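Local coordinates for protein ditrans,polycis-undecaprenyl-diphosphate synthase ((2E,6E)-farnesyl-diphosphate specific) (Acinetobacter baumannii, PDB 6ACS) that probably builds the undecaprenyl diphosphate carrier lipid of bacterial cell-wall synthesis by adding isopentenyl units one after another to farnesyl diphosphate, at residues A14-G19 with T58-S63; D43-H48 with P214-E219; G138-I143 with F196-A201; G189-S194 with L206-T211. All blocks are in the same frame, centred on the assembly; numbering follows the deposited sequence.

Contact 1 of 4, residues A14-G19 with T58-S63; sequences AIIMDG and TVFAFS
Phe60, on the sheet face of Ile16, and Phe62, just past the strand end, are the two rings here. The Phe60 ring takes Ile16 CG1 at its edge, near the ring plane, 4.3 Å from CD2, and it stacks with the ring of Phe196. Phe62 holds CG anti to its backbone N (chi1 -175°) and lies alongside Ile16 and Asp18, pointing the same way as both. Ile16 CG2 reaches Phe62 CB at 3.6 Å, and the Asp18 carboxylate, turned 64° from the ring, sets CG 3.5 Å from Phe62 CD2. Arg186 meets the same pair twice, in a salt bridge to Asp18 OD2 and as a cation over Phe62. The backbones beneath are neighbouring parallel strands of the six-stranded sheet typical of cis-prenyltransferases, and Asp18, the predicted catalytic and Mg(2+)-binding residue, sits just past the end of its strand. Thr58 O and Phe60 O accept from Ile15 N and Met17 N; Ile15 O and Met17 O accept from Phe60 N and Phe62 N. The last bond, Phe62 N to Met17 O at 3.0 Å, reaches the carbonyl from above its plane as the strands end. Beyond it a water joins Gly19 N to Phe62 O. On the face of Ile15 and Val59, Met17 bends at chi3 (-69°), so that its CE crosses to Val59 CG2 and Ala61 CB, each 3.9 Å away.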
loop_
_atom_site.group_PDB
_atom_site.type_symbol
_atom_site.label_atom_id
_atom_site.label_comp_id
_atom_site.label_asym_id
_atom_site.label_seq_id
_atom_site.Cartn_x
_atom_site.Cartn_y
_atom_site.Cartn_z
ATOM N N ALA B 14 -12.359 2.691 2.970
ATOM C CA ALA B 14 -11.560 2.822 4.177
ATOM C C ALA B 14 -11.325 4.298 4.431
ATOM O O ALA B 14 -11.172 5.068 3.489
ATOM C CB ALA B 14 -10.219 2.096 4.051
ATOM N N ILE B 15 -11.283 4.697 5.704
ATOM C CA ILE B 15 -11.097 6.106 6.054
ATOM C C ILE B 15 -10.043 6.248 7.145
ATOM O O ILE B 15 -10.146 5.620 8.207
ATOM C CB ILE B 15 -12.407 6.765 6.526
ATOM C CG1 ILE B 15 -13.521 6.532 5.507
ATOM C CG2 ILE B 15 -12.179 8.268 6.737
ATOM C CD1 ILE B 15 -14.859 7.186 5.907
ATOM N N ILE B 16 -9.053 7.101 6.894
ATOM C CA ILE B 16 -8.125 7.574 7.915
ATOM C C ILE B 16 -8.683 8.891 8.420
ATOM O O ILE B 16 -8.678 9.894 7.695
ATOM C CB ILE B 16 -6.718 7.756 7.346
ATOM C CG1 ILE B 16 -6.194 6.413 6.841
ATOM C CG2 ILE B 16 -5.776 8.337 8.401
ATOM C CD1 ILE B 16 -4.850 6.571 6.135
ATOM N N MET B 17 -9.195 8.865 9.644
ATOM C CA MET B 17 -9.870 9.999 10.265
ATOM C C MET B 17 -8.789 10.812 10.964
ATOM O O MET B 17 -8.318 10.438 12.042
ATOM C CB MET B 17 -10.929 9.496 11.243
ATOM C CG MET B 17 -11.926 8.511 10.631
ATOM S SD MET B 17 -13.111 7.825 11.828
ATOM C CE MET B 17 -12.046 6.801 12.840
ATOM N N ASP B 18 -8.406 11.938 10.370
ATOM C CA ASP B 18 -7.308 12.743 10.887
ATOM C C ASP B 18 -7.748 14.197 10.955
ATOM O O ASP B 18 -8.340 14.722 10.010
ATOM C CB ASP B 18 -6.066 12.581 9.992
ATOM C CG ASP B 18 -4.844 13.291 10.537
ATOM O OD1 ASP B 18 -4.827 13.643 11.742
ATOM O OD2 ASP B 18 -3.899 13.499 9.741
ATOM N N GLY B 19 -7.384 14.858 12.053
ATOM C CA GLY B 19 -7.802 16.219 12.320
ATOM C C GLY B 19 -6.716 17.145 12.822
ATOM O O GLY B 19 -7.009 18.283 13.205
ATOM N N THR B 58 -14.222 0.543 6.672
ATOM C CA THR B 58 -13.179 0.299 7.671
ATOM C C THR B 58 -12.529 1.626 8.049
ATOM O O THR B 58 -12.072 2.358 7.164
ATOM C CB THR B 58 -12.129 -0.682 7.117
ATOM O OG1 THR B 58 -12.780 -1.907 6.728
ATOM C CG2 THR B 58 -11.025 -0.956 8.149
ATOM N N VAL B 59 -12.477 1.941 9.346
ATOM C CA VAL B 59 -12.041 3.268 9.777
ATOM C C VAL B 59 -10.908 3.173 10.794
ATOM O O VAL B 59 -10.815 2.223 11.583
ATOM C CB VAL B 59 -13.223 4.095 10.337
ATOM C CG1 VAL B 59 -14.337 4.170 9.305
ATOM C CG2 VAL B 59 -13.703 3.522 11.637
ATOM N N PHE B 60 -10.058 4.203 10.778
ATOM C CA PHE B 60 -8.797 4.277 11.518
ATOM C C PHE B 60 -8.693 5.670 12.128
ATOM O O PHE B 60 -8.583 6.657 11.390
ATOM C CB PHE B 60 -7.635 4.070 10.554
ATOM C CG PHE B 60 -6.274 4.007 11.194
ATOM C CD1 PHE B 60 -6.105 3.488 12.459
ATOM C CD2 PHE B 60 -5.158 4.462 10.499
ATOM C CE1 PHE B 60 -4.837 3.411 13.024
ATOM C CE2 PHE B 60 -3.886 4.391 11.057
ATOM C CZ PHE B 60 -3.728 3.864 12.320
ATOM N N ALA B 61 -8.697 5.773 13.448
ATOM C CA ALA B 61 -8.529 7.087 14.078
ATOM C C ALA B 61 -7.043 7.442 14.155
ATOM O O ALA B 61 -6.319 6.964 15.032
ATOM C CB ALA B 61 -9.174 7.111 15.459
ATOM N N PHE B 62 -6.569 8.242 13.201
ATOM C CA PHE B 62 -5.154 8.580 13.146
ATOM C C PHE B 62 -4.789 9.567 14.253
ATOM O O PHE B 62 -5.625 10.340 14.731
ATOM C CB PHE B 62 -4.790 9.177 11.787
ATOM C CG PHE B 62 -3.318 9.432 11.619
ATOM C CD1 PHE B 62 -2.450 8.392 11.329
ATOM C CD2 PHE B 62 -2.801 10.708 11.768
ATOM C CE1 PHE B 62 -1.091 8.621 11.184
ATOM C CE2 PHE B 62 -1.445 10.945 11.621
ATOM C CZ PHE B 62 -0.589 9.900 11.326
ATOM N N SER B 63 -3.520 9.548 14.649
ATOM C CA SER B 63 -3.013 10.526 15.606
ATOM C C SER B 63 -1.492 10.614 15.534
ATOM O O SER B 63 -0.821 9.637 15.210
ATOM C CB SER B 63 -3.457 10.180 17.029
ATOM O OG SER B 63 -2.973 11.138 17.955
HETATM O O HOH W 1 -6.617 13.318 14.506
#

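Contact 2 of 4, residues D43-H48 with P214-E219; sequences DPIVEH and PEFTVE
Val218 is the bump of this contact, a branched side chain at the first turn of helix 218-235 that fits among Pro44, Ile45 and His48 of helix 42-52. Val218 CG2 points anti to the backbone N and reaches between Pro44 and His48, 3.8 Å from Pro44 O and 4.0 Å from His48 CB. The pyrrolidine of Pro44 gives the valine a surface to rest on, with Val218 CB 4.0 Å from Pro44 CB. Pro44 and His48 lie one helical turn apart, joined by the bond from His48 N to Pro44 O, so the methyl settles against a single turn of the helix surface. The second bump comes the other way. Ile45 starts off to one side of the partner, but chi1 of -56° and chi2 of -57° fold its chain round until CD1 arrives 3.8 Å from Val218 CA. Ile45 CD1 also lies 4.1 Å from Thr217 O and 4.2 Å from Phe216 CE2, filling the hollow that the bend from Phe216 to Val218 leaves in front of the helix. No hydrogen bond crosses between the segments; the fit is by apolar shape. Farther along helix 218-235, Phe221 packs on both Ile45 and Phe216, and Leu225 touches His48. Thr217 holds the N-cap position of that helix, its OG1 accepting from Glu220 N and its CB directed away from helix 42-52. Helix 42-52, the helix after the first strand, thus packs on the N-terminal end of the one that follows strand 205-208, in the alpha/beta fold of the UPP synthase family.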
loop_
_atom_site.group_PDB
_atom_site.type_symbol
_atom_site.label_atom_id
_atom_site.label_comp_id
_atom_site.label_asym_id
_atom_site.label_seq_id
_atom_site.Cartn_x
_atom_site.Cartn_y
_atom_site.Cartn_z
ATOM N N ASP B 43 -21.509 8.681 11.868
ATOM C CA ASP B 43 -22.836 8.091 11.677
ATOM C C ASP B 43 -23.469 8.394 10.321
ATOM O O ASP B 43 -24.006 7.459 9.695
ATOM C CB ASP B 43 -23.764 8.533 12.815
ATOM C CG ASP B 43 -23.437 7.858 14.127
ATOM O OD1 ASP B 43 -22.701 6.847 14.127
ATOM O OD2 ASP B 43 -23.921 8.353 15.167
ATOM N N PRO B 44 -23.493 9.644 9.827
ATOM C CA PRO B 44 -24.071 9.881 8.492
ATOM C C PRO B 44 -23.322 9.162 7.395
ATOM O O PRO B 44 -23.933 8.765 6.390
ATOM C CB PRO B 44 -23.962 11.404 8.318
ATOM C CG PRO B 44 -23.746 11.947 9.684
ATOM C CD PRO B 44 -23.047 10.898 10.462
ATOM N N ILE B 45 -22.009 8.975 7.576
ATOM C CA ILE B 45 -21.187 8.272 6.595
ATOM C C ILE B 45 -21.572 6.800 6.550
ATOM O O ILE B 45 -21.753 6.210 5.475
ATOM C CB ILE B 45 -19.697 8.440 6.945
ATOM C CG1 ILE B 45 -19.321 9.925 7.031
ATOM C CG2 ILE B 45 -18.798 7.627 5.992
ATOM C CD1 ILE B 45 -19.603 10.697 5.830
ATOM N N VAL B 46 -21.680 6.185 7.730
ATOM C CA VAL B 46 -22.121 4.799 7.819
ATOM C C VAL B 46 -23.476 4.626 7.145
ATOM O O VAL B 46 -23.703 3.673 6.380
ATOM C CB VAL B 46 -22.168 4.360 9.293
ATOM C CG1 VAL B 46 -22.826 3.008 9.409
ATOM C CG2 VAL B 46 -20.758 4.364 9.895
ATOM N N GLU B 47 -24.413 5.530 7.450
ATOM C CA GLU B 47 -25.750 5.425 6.864
ATOM C C GLU B 47 -25.723 5.596 5.348
ATOM O O GLU B 47 -26.468 4.917 4.628
ATOM C CB GLU B 47 -26.699 6.437 7.516
ATOM C CG GLU B 47 -26.853 6.149 9.018
ATOM C CD GLU B 47 -27.608 7.217 9.790
ATOM O OE1 GLU B 47 -28.444 7.914 9.187
ATOM O OE2 GLU B 47 -27.359 7.349 11.010
ATOM N N HIS B 48 -24.853 6.472 4.835
ATOM C CA HIS B 48 -24.772 6.605 3.385
ATOM C C HIS B 48 -24.218 5.331 2.756
ATOM O O HIS B 48 -24.673 4.901 1.684
ATOM C CB HIS B 48 -23.921 7.817 2.999
ATOM C CG HIS B 48 -23.997 8.156 1.542
ATOM N ND1 HIS B 48 -25.144 8.643 0.953
ATOM C CD2 HIS B 48 -23.082 8.044 0.550
ATOM C CE1 HIS B 48 -24.922 8.850 -0.335
ATOM N NE2 HIS B 48 -23.681 8.489 -0.606
ATOM N N PRO B 214 -13.196 16.355 12.092
ATOM C CA PRO B 214 -14.415 16.852 12.765
ATOM C C PRO B 214 -15.316 17.663 11.860
ATOM O O PRO B 214 -16.513 17.793 12.146
ATOM C CB PRO B 214 -13.868 17.695 13.923
ATOM C CG PRO B 214 -12.510 17.180 14.170
ATOM C CD PRO B 214 -11.982 16.750 12.832
ATOM N N GLU B 215 -14.785 18.211 10.773
ATOM C CA GLU B 215 -15.568 18.990 9.834
ATOM C C GLU B 215 -15.927 18.198 8.587
ATOM O O GLU B 215 -16.476 18.772 7.644
ATOM C CB GLU B 215 -14.803 20.256 9.453
ATOM C CG GLU B 215 -14.842 21.323 10.517
ATOM C CD GLU B 215 -13.639 22.237 10.458
ATOM O OE1 GLU B 215 -12.573 21.779 9.996
ATOM O OE2 GLU B 215 -13.758 23.414 10.864
ATOM N N PHE B 216 -15.619 16.900 8.549
ATOM C CA PHE B 216 -15.931 16.102 7.372
ATOM C C PHE B 216 -17.433 15.846 7.335
ATOM O O PHE B 216 -18.028 15.471 8.348
ATOM C CB PHE B 216 -15.148 14.785 7.404
ATOM C CG PHE B 216 -15.143 14.040 6.097
ATOM C CD1 PHE B 216 -14.475 14.551 4.992
ATOM C CD2 PHE B 216 -15.796 12.817 5.975
ATOM C CE1 PHE B 216 -14.464 13.860 3.781
ATOM C CE2 PHE B 216 -15.781 12.116 4.769
ATOM C CZ PHE B 216 -15.113 12.642 3.671
ATOM N N THR B 217 -18.057 16.090 6.184
ATOM C CA THR B 217 -19.507 16.022 6.069
ATOM C C THR B 217 -19.898 14.907 5.112
ATOM O O THR B 217 -19.088 14.444 4.301
ATOM C CB THR B 217 -20.107 17.348 5.562
ATOM O OG1 THR B 217 -19.552 17.652 4.274
ATOM C CG2 THR B 217 -19.775 18.493 6.536
ATOM N N VAL B 218 -21.152 14.467 5.230
ATOM C CA VAL B 218 -21.668 13.495 4.268
ATOM C C VAL B 218 -21.695 14.097 2.868
ATOM O O VAL B 218 -21.572 13.370 1.875
ATOM C CB VAL B 218 -23.043 12.945 4.710
ATOM C CG1 VAL B 218 -24.146 13.972 4.553
ATOM C CG2 VAL B 218 -23.370 11.664 3.937
ATOM N N GLU B 219 -21.867 15.419 2.753
ATOM C CA GLU B 219 -21.763 16.048 1.436
ATOM C C GLU B 219 -20.369 15.854 0.842
ATOM O O GLU B 219 -20.221 15.565 -0.357
ATOM C CB GLU B 219 -22.097 17.535 1.525
ATOM C CG GLU B 219 -23.583 17.839 1.769
ATOM C CD GLU B 219 -23.997 17.714 3.226
ATOM O OE1 GLU B 219 -23.105 17.669 4.112
ATOM O OE2 GLU B 219 -25.221 17.660 3.481
#

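Contact 3 of 4, residues G138-I143 with F196-A201; sequences GGMWDI and FLLWQA
One direct hydrogen bond joins the segments: Gln200 NE2 donates to Asp142 OD2 at 2.8 Å. The two side chains meet tip to tip, the amide using the syn lone pair of the carboxylate oxygen, which lies almost in the amide plane although the two flat groups are turned 42° apart. Gln200 gets there by bending at chi2 (90°). Gln200 OE1 accepts a hydrogen bond from a water that also donates to Gly139 O and accepts from Trp199 N, so the far end of the amide is tied to both backbones. Next to this polar patch, the Leu198 and Met140 side chains cross obliquely, with Leu198 CD1 3.9 Å from both Met140 N and Met140 CG. The Ile143 side chain crosses that of Leu198 at about a right angle, Ile143 CD1 lying 4.2 Å from Leu198 CB and also reaching Trp199 CB. The arrangement sets the first turn of helix 139-155, with Gly138 at its N-cap, against the loop between the last two strands of the cis-prenyltransferase sheet. Around the pair, Tyr137 OH bonds to Asp142 OD2, Ser174 OG to Asp142 OD1, and Ser174 O accepts from Gln200 NE2, leaving each carboxylate oxygen with a partner of its own beyond the loop. The dimer partner covers the apolar side: Met140 of the second subunit packs on Trp199, and the two Ile143 residues, one from each subunit, touch.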
loop_
_atom_site.group_PDB
_atom_site.type_symbol
_atom_site.label_atom_id
_atom_site.label_comp_id
_atom_site.label_asym_id
_atom_site.label_seq_id
_atom_site.Cartn_x
_atom_site.Cartn_y
_atom_site.Cartn_z
ATOM N N GLY B 138 -1.867 -1.537 12.870
ATOM C CA GLY B 138 -1.012 -0.979 11.831
ATOM C C GLY B 138 -0.893 -1.982 10.704
ATOM O O GLY B 138 -0.969 -3.190 10.928
ATOM N N GLY B 139 -0.702 -1.483 9.479
ATOM C CA GLY B 139 -0.619 -2.397 8.346
ATOM C C GLY B 139 0.598 -3.302 8.411
ATOM O O GLY B 139 0.548 -4.480 8.035
ATOM N N MET B 140 1.720 -2.757 8.862
ATOM C CA MET B 140 2.895 -3.591 9.048
ATOM C C MET B 140 2.665 -4.628 10.133
ATOM O O MET B 140 3.070 -5.785 9.971
ATOM C CB MET B 140 4.107 -2.727 9.385
ATOM C CG MET B 140 4.594 -1.925 8.179
ATOM S SD MET B 140 6.090 -0.950 8.562
ATOM C CE MET B 140 5.421 0.401 9.507
ATOM N N TRP B 141 2.058 -4.219 11.256
ATOM C CA TRP B 141 1.740 -5.178 12.310
ATOM C C TRP B 141 0.891 -6.310 11.753
ATOM O O TRP B 141 1.138 -7.477 12.049
ATOM C CB TRP B 141 1.001 -4.497 13.474
ATOM C CG TRP B 141 0.381 -5.537 14.380
ATOM C CD1 TRP B 141 0.985 -6.180 15.420
ATOM C CD2 TRP B 141 -0.929 -6.106 14.261
ATOM N NE1 TRP B 141 0.118 -7.107 15.972
ATOM C CE2 TRP B 141 -1.060 -7.077 15.276
ATOM C CE3 TRP B 141 -2.014 -5.874 13.405
ATOM C CZ2 TRP B 141 -2.217 -7.831 15.439
ATOM C CZ3 TRP B 141 -3.171 -6.632 13.571
ATOM C CH2 TRP B 141 -3.262 -7.588 14.588
ATOM N N ASP B 142 -0.117 -5.962 10.951
ATOM C CA ASP B 142 -1.054 -6.927 10.366
ATOM C C ASP B 142 -0.306 -7.946 9.516
ATOM O O ASP B 142 -0.492 -9.166 9.655
ATOM C CB ASP B 142 -2.078 -6.114 9.538
ATOM C CG ASP B 142 -3.276 -6.919 9.007
ATOM O OD1 ASP B 142 -3.416 -8.133 9.262
ATOM O OD2 ASP B 142 -4.129 -6.274 8.325
ATOM N N ILE B 143 0.585 -7.447 8.653
ATOM C CA ILE B 143 1.368 -8.300 7.772
ATOM C C ILE B 143 2.317 -9.192 8.569
ATOM O O ILE B 143 2.428 -10.398 8.304
ATOM C CB ILE B 143 2.107 -7.411 6.759
ATOM C CG1 ILE B 143 1.109 -6.907 5.703
ATOM C CG2 ILE B 143 3.292 -8.143 6.118
ATOM C CD1 ILE B 143 1.582 -5.668 4.947
ATOM N N PHE B 196 -1.635 2.229 7.321
ATOM C CA PHE B 196 -2.969 1.704 7.574
ATOM C C PHE B 196 -3.020 0.407 6.766
ATOM O O PHE B 196 -2.080 -0.387 6.863
ATOM C CB PHE B 196 -4.020 2.796 7.254
ATOM C CG PHE B 196 -5.471 2.411 7.521
ATOM C CD1 PHE B 196 -5.836 1.660 8.620
ATOM C CD2 PHE B 196 -6.472 2.952 6.732
ATOM C CE1 PHE B 196 -7.174 1.336 8.850
ATOM C CE2 PHE B 196 -7.827 2.665 6.975
ATOM C CZ PHE B 196 -8.175 1.857 8.027
ATOM N N LEU B 197 -4.037 0.192 5.945
ATOM C CA LEU B 197 -4.312 -1.079 5.243
ATOM C C LEU B 197 -3.443 -1.352 4.007
ATOM O O LEU B 197 -3.926 -1.400 2.871
ATOM C CB LEU B 197 -5.765 -1.074 4.826
ATOM C CG LEU B 197 -6.794 -0.968 5.933
ATOM C CD1 LEU B 197 -8.179 -0.763 5.293
ATOM C CD2 LEU B 197 -6.756 -2.245 6.749
ATOM N N LEU B 198 -2.164 -1.633 4.243
ATOM C CA LEU B 198 -1.204 -1.726 3.137
ATOM C C LEU B 198 -1.528 -2.878 2.185
ATOM O O LEU B 198 -1.597 -2.694 0.959
ATOM C CB LEU B 198 0.205 -1.908 3.706
ATOM C CG LEU B 198 0.623 -0.835 4.706
ATOM C CD1 LEU B 198 1.989 -1.206 5.305
ATOM C CD2 LEU B 198 0.653 0.569 4.077
ATOM N N TRP B 199 -1.715 -4.080 2.726
ATOM C CA TRP B 199 -2.054 -5.220 1.877
ATOM C C TRP B 199 -3.410 -5.017 1.211
ATOM O O TRP B 199 -3.562 -5.227 -0.000
ATOM C CB TRP B 199 -2.034 -6.501 2.721
ATOM C CG TRP B 199 -2.360 -7.773 1.977
ATOM C CD1 TRP B 199 -3.613 -8.275 1.703
ATOM C CD2 TRP B 199 -1.426 -8.714 1.439
ATOM N NE1 TRP B 199 -3.505 -9.467 1.008
ATOM C CE2 TRP B 199 -2.170 -9.759 0.848
ATOM C CE3 TRP B 199 -0.024 -8.779 1.407
ATOM C CZ2 TRP B 199 -1.562 -10.846 0.231
ATOM C CZ3 TRP B 199 0.564 -9.866 0.797
ATOM C CH2 TRP B 199 -0.192 -10.870 0.213
ATOM N N GLN B 200 -4.410 -4.601 2.000
ATOM C CA GLN B 200 -5.795 -4.593 1.549
ATOM C C GLN B 200 -6.090 -3.444 0.596
ATOM O O GLN B 200 -7.065 -3.515 -0.160
ATOM C CB GLN B 200 -6.732 -4.500 2.757
ATOM C CG GLN B 200 -6.564 -5.651 3.787
ATOM C CD GLN B 200 -5.546 -5.375 4.900
ATOM O OE1 GLN B 200 -4.614 -4.589 4.746
ATOM N NE2 GLN B 200 -5.731 -6.042 6.029
ATOM N N ALA B 201 -5.262 -2.411 0.600
ATOM C CA ALA B 201 -5.485 -1.247 -0.251
ATOM C C ALA B 201 -4.506 -1.197 -1.416
ATOM O O ALA B 201 -4.299 -0.125 -2.005
ATOM C CB ALA B 201 -5.408 0.031 0.587
HETATM O O HOH W 2 -1.820 -4.445 5.756
#

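Contact 4 of 4, residues G189-S194 with L206-T211; sequences GDFRIS and LYFTDT. With IPA (isopropyl alcohol), chain G.
The outermost strand of the six-stranded cis-prenyltransferase sheet within the chain, 205-208, is overlaid here by the loop that leaves strand 183-186 and carries the predicted substrate-binding residues Arg192, Ile193 and Ser194. Aromatic packing dominates. Phe191 and Phe208 cross obliquely, planes 40° apart and centroids 4.9 Å apart; Phe191 CD2 comes over one face of the Phe208 ring, 3.5 Å from CG, and Phe191 CE2 lies 3.6 Å from Phe208 CB. Phe191 also points its CA at that ring in a CH-pi contact, 4.0 Å from the centroid, so backbone and ring of one residue cover the other's face. Arg231 of the second subunit supplies a cation-pi partner for Phe191. Farther along the loop, Ile193 CG2 touches Leu206 CD2 loosely. Among the polar links, a weak bond from Gly189 N to Thr209 O spans the segments, and a water donates to both Gly189 O and Asp210 OD1. Within the loop Asp190 is gripped at both oxygens: OD1 accepts from Phe191 N, met from above the carboxylate plane, and OD2 offers its syn lone pair to Arg192 NH1 in a salt bridge. Arg192 NH1 also pairs with Glu205 of the second subunit, a predicted Mg(2+) ligand, and so would ease the repulsion between Glu205 and Asp190. Thr209 OG1 accepts from Thr211 N in an ST turn, and Glu220 holds both hydroxyls. Isopropanol, probably from the crystallisation liquor and also bonded to His223 NE2, donates from O2 to Tyr207 OH at 3.1 Å.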
loop_
_atom_site.group_PDB
_atom_site.type_symbol
_atom_site.label_atom_id
_atom_site.label_comp_id
_atom_site.label_asym_id
_atom_site.label_seq_id
_atom_site.Cartn_x
_atom_site.Cartn_y
_atom_site.Cartn_z
ATOM N N GLY B 189 -5.156 16.605 5.447
ATOM C CA GLY B 189 -4.221 17.318 4.607
ATOM C C GLY B 189 -2.972 16.562 4.201
ATOM O O GLY B 189 -2.324 16.957 3.222
ATOM N N ASP B 190 -2.564 15.532 4.932
ATOM C CA ASP B 190 -1.333 14.857 4.544
ATOM C C ASP B 190 -1.595 13.825 3.446
ATOM O O ASP B 190 -2.686 13.265 3.328
ATOM C CB ASP B 190 -0.670 14.195 5.754
ATOM C CG ASP B 190 0.818 13.933 5.539
ATOM O OD1 ASP B 190 1.391 14.416 4.531
ATOM O OD2 ASP B 190 1.409 13.239 6.386
ATOM N N PHE B 191 -0.575 13.591 2.626
ATOM C CA PHE B 191 -0.717 12.678 1.499
ATOM C C PHE B 191 0.032 11.389 1.771
ATOM O O PHE B 191 0.957 11.033 1.033
ATOM C CB PHE B 191 -0.221 13.319 0.211
ATOM C CG PHE B 191 -1.118 14.420 -0.300
ATOM C CD1 PHE B 191 -1.095 15.672 0.277
ATOM C CD2 PHE B 191 -1.970 14.199 -1.364
ATOM C CE1 PHE B 191 -1.911 16.691 -0.199
ATOM C CE2 PHE B 191 -2.792 15.206 -1.836
ATOM C CZ PHE B 191 -2.760 16.450 -1.251
ATOM N N ARG B 192 -0.321 10.713 2.861
ATOM C CA ARG B 192 0.305 9.452 3.234
ATOM C C ARG B 192 -0.774 8.445 3.589
ATOM O O ARG B 192 -1.847 8.821 4.063
ATOM C CB ARG B 192 1.220 9.598 4.447
ATOM C CG ARG B 192 2.417 10.552 4.286
ATOM C CD ARG B 192 3.197 10.571 5.596
ATOM N NE ARG B 192 4.558 11.085 5.432
ATOM C CZ ARG B 192 5.034 12.182 6.023
ATOM N NH1 ARG B 192 4.258 12.907 6.818
ATOM N NH2 ARG B 192 6.299 12.553 5.814
ATOM N N ILE B 193 -0.479 7.162 3.376
ATOM C CA ILE B 193 -1.377 6.160 3.940
ATOM C C ILE B 193 -1.016 5.810 5.370
ATOM O O ILE B 193 -1.837 5.184 6.062
ATOM C CB ILE B 193 -1.457 4.885 3.078
ATOM C CG1 ILE B 193 -0.072 4.356 2.709
ATOM C CG2 ILE B 193 -2.308 5.160 1.860
ATOM C CD1 ILE B 193 -0.134 3.209 1.705
ATOM N N SER B 194 0.158 6.235 5.847
ATOM C CA SER B 194 0.561 6.169 7.254
ATOM C C SER B 194 0.274 4.801 7.876
ATOM O O SER B 194 -0.306 4.696 8.958
ATOM C CB SER B 194 -0.114 7.272 8.063
ATOM O OG SER B 194 0.280 8.550 7.593
ATOM N N LEU B 206 -6.991 6.419 -3.997
ATOM C CA LEU B 206 -6.628 7.171 -2.804
ATOM C C LEU B 206 -7.188 8.579 -2.947
ATOM O O LEU B 206 -6.933 9.247 -3.950
ATOM C CB LEU B 206 -5.112 7.202 -2.627
ATOM C CG LEU B 206 -4.481 5.802 -2.618
ATOM C CD1 LEU B 206 -2.988 5.927 -2.457
ATOM C CD2 LEU B 206 -5.080 4.923 -1.487
ATOM N N TYR B 207 -7.971 9.010 -1.964
ATOM C CA TYR B 207 -8.631 10.307 -2.001
ATOM C C TYR B 207 -8.155 11.115 -0.806
ATOM O O TYR B 207 -8.386 10.717 0.338
ATOM C CB TYR B 207 -10.146 10.130 -1.979
ATOM C CG TYR B 207 -10.902 11.437 -1.998
ATOM C CD1 TYR B 207 -11.213 12.053 -3.205
ATOM C CD2 TYR B 207 -11.319 12.044 -0.816
ATOM C CE1 TYR B 207 -11.916 13.232 -3.234
ATOM C CE2 TYR B 207 -12.027 13.230 -0.837
ATOM C CZ TYR B 207 -12.312 13.818 -2.052
ATOM O OH TYR B 207 -13.013 14.999 -2.097
ATOM N N PHE B 208 -7.484 12.233 -1.069
ATOM C CA PHE B 208 -6.939 13.078 -0.015
ATOM C C PHE B 208 -7.721 14.384 0.057
ATOM O O PHE B 208 -8.053 14.967 -0.979
ATOM C CB PHE B 208 -5.462 13.355 -0.283
ATOM C CG PHE B 208 -4.614 12.106 -0.282
ATOM C CD1 PHE B 208 -4.233 11.528 0.906
ATOM C CD2 PHE B 208 -4.258 11.488 -1.473
ATOM C CE1 PHE B 208 -3.460 10.353 0.923
ATOM C CE2 PHE B 208 -3.492 10.315 -1.464
ATOM C CZ PHE B 208 -3.097 9.758 -0.273
ATOM N N THR B 209 -8.011 14.840 1.275
ATOM C CA THR B 209 -8.683 16.121 1.463
ATOM C C THR B 209 -8.038 16.889 2.603
ATOM O O THR B 209 -7.625 16.297 3.603
ATOM C CB THR B 209 -10.190 15.942 1.732
ATOM O OG1 THR B 209 -10.780 17.219 1.989
ATOM C CG2 THR B 209 -10.470 15.005 2.924
ATOM N N ASP B 210 -7.957 18.223 2.442
ATOM C CA ASP B 210 -7.497 19.096 3.515
ATOM C C ASP B 210 -8.503 19.206 4.650
ATOM O O ASP B 210 -8.132 19.663 5.737
ATOM C CB ASP B 210 -7.225 20.515 2.995
ATOM C CG ASP B 210 -6.008 20.598 2.106
ATOM O OD1 ASP B 210 -5.271 19.596 1.995
ATOM O OD2 ASP B 210 -5.796 21.683 1.515
ATOM N N THR B 211 -9.759 18.825 4.419
ATOM C CA THR B 211 -10.774 18.918 5.459
ATOM C C THR B 211 -10.342 18.139 6.692
ATOM O O THR B 211 -9.913 16.987 6.586
ATOM C CB THR B 211 -12.106 18.374 4.934
ATOM O OG1 THR B 211 -12.548 19.144 3.803
ATOM C CG2 THR B 211 -13.166 18.383 6.029
HETATM C C1 IPA G . -11.078 15.653 -6.449
HETATM C C2 IPA G . -10.455 16.314 -5.227
HETATM C C3 IPA G . -9.357 15.418 -4.662
HETATM O O2 IPA G . -11.459 16.528 -4.258
HETATM O O HOH W 3 -2.351 19.474 2.304
#

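Overall arrangement
Contacts 1 and 4 reach the same parallel sheet, with centres about 10 Å apart; strand 183-186 separates their strands. Ile16 and Phe62 of contact 1 touch Ile193 and Ser194 of contact 4, bringing the predicted catalytic aspartate and substrate-binding loop together. Contact 2 packs helix 42-52, which links the two strands of contact 1, against the helix after strand 205-208, centred about 13 Å from contact 1. Contact 3 lies across the molecule, about 24 Å from contact 2 between centres, its Phe196 resting on contact 1. Along the chain contact 2 interleaves with contact 1 and brackets contacts 3 and 4, which interleave and touch the second subunit, so that loop lies at the dimer interface.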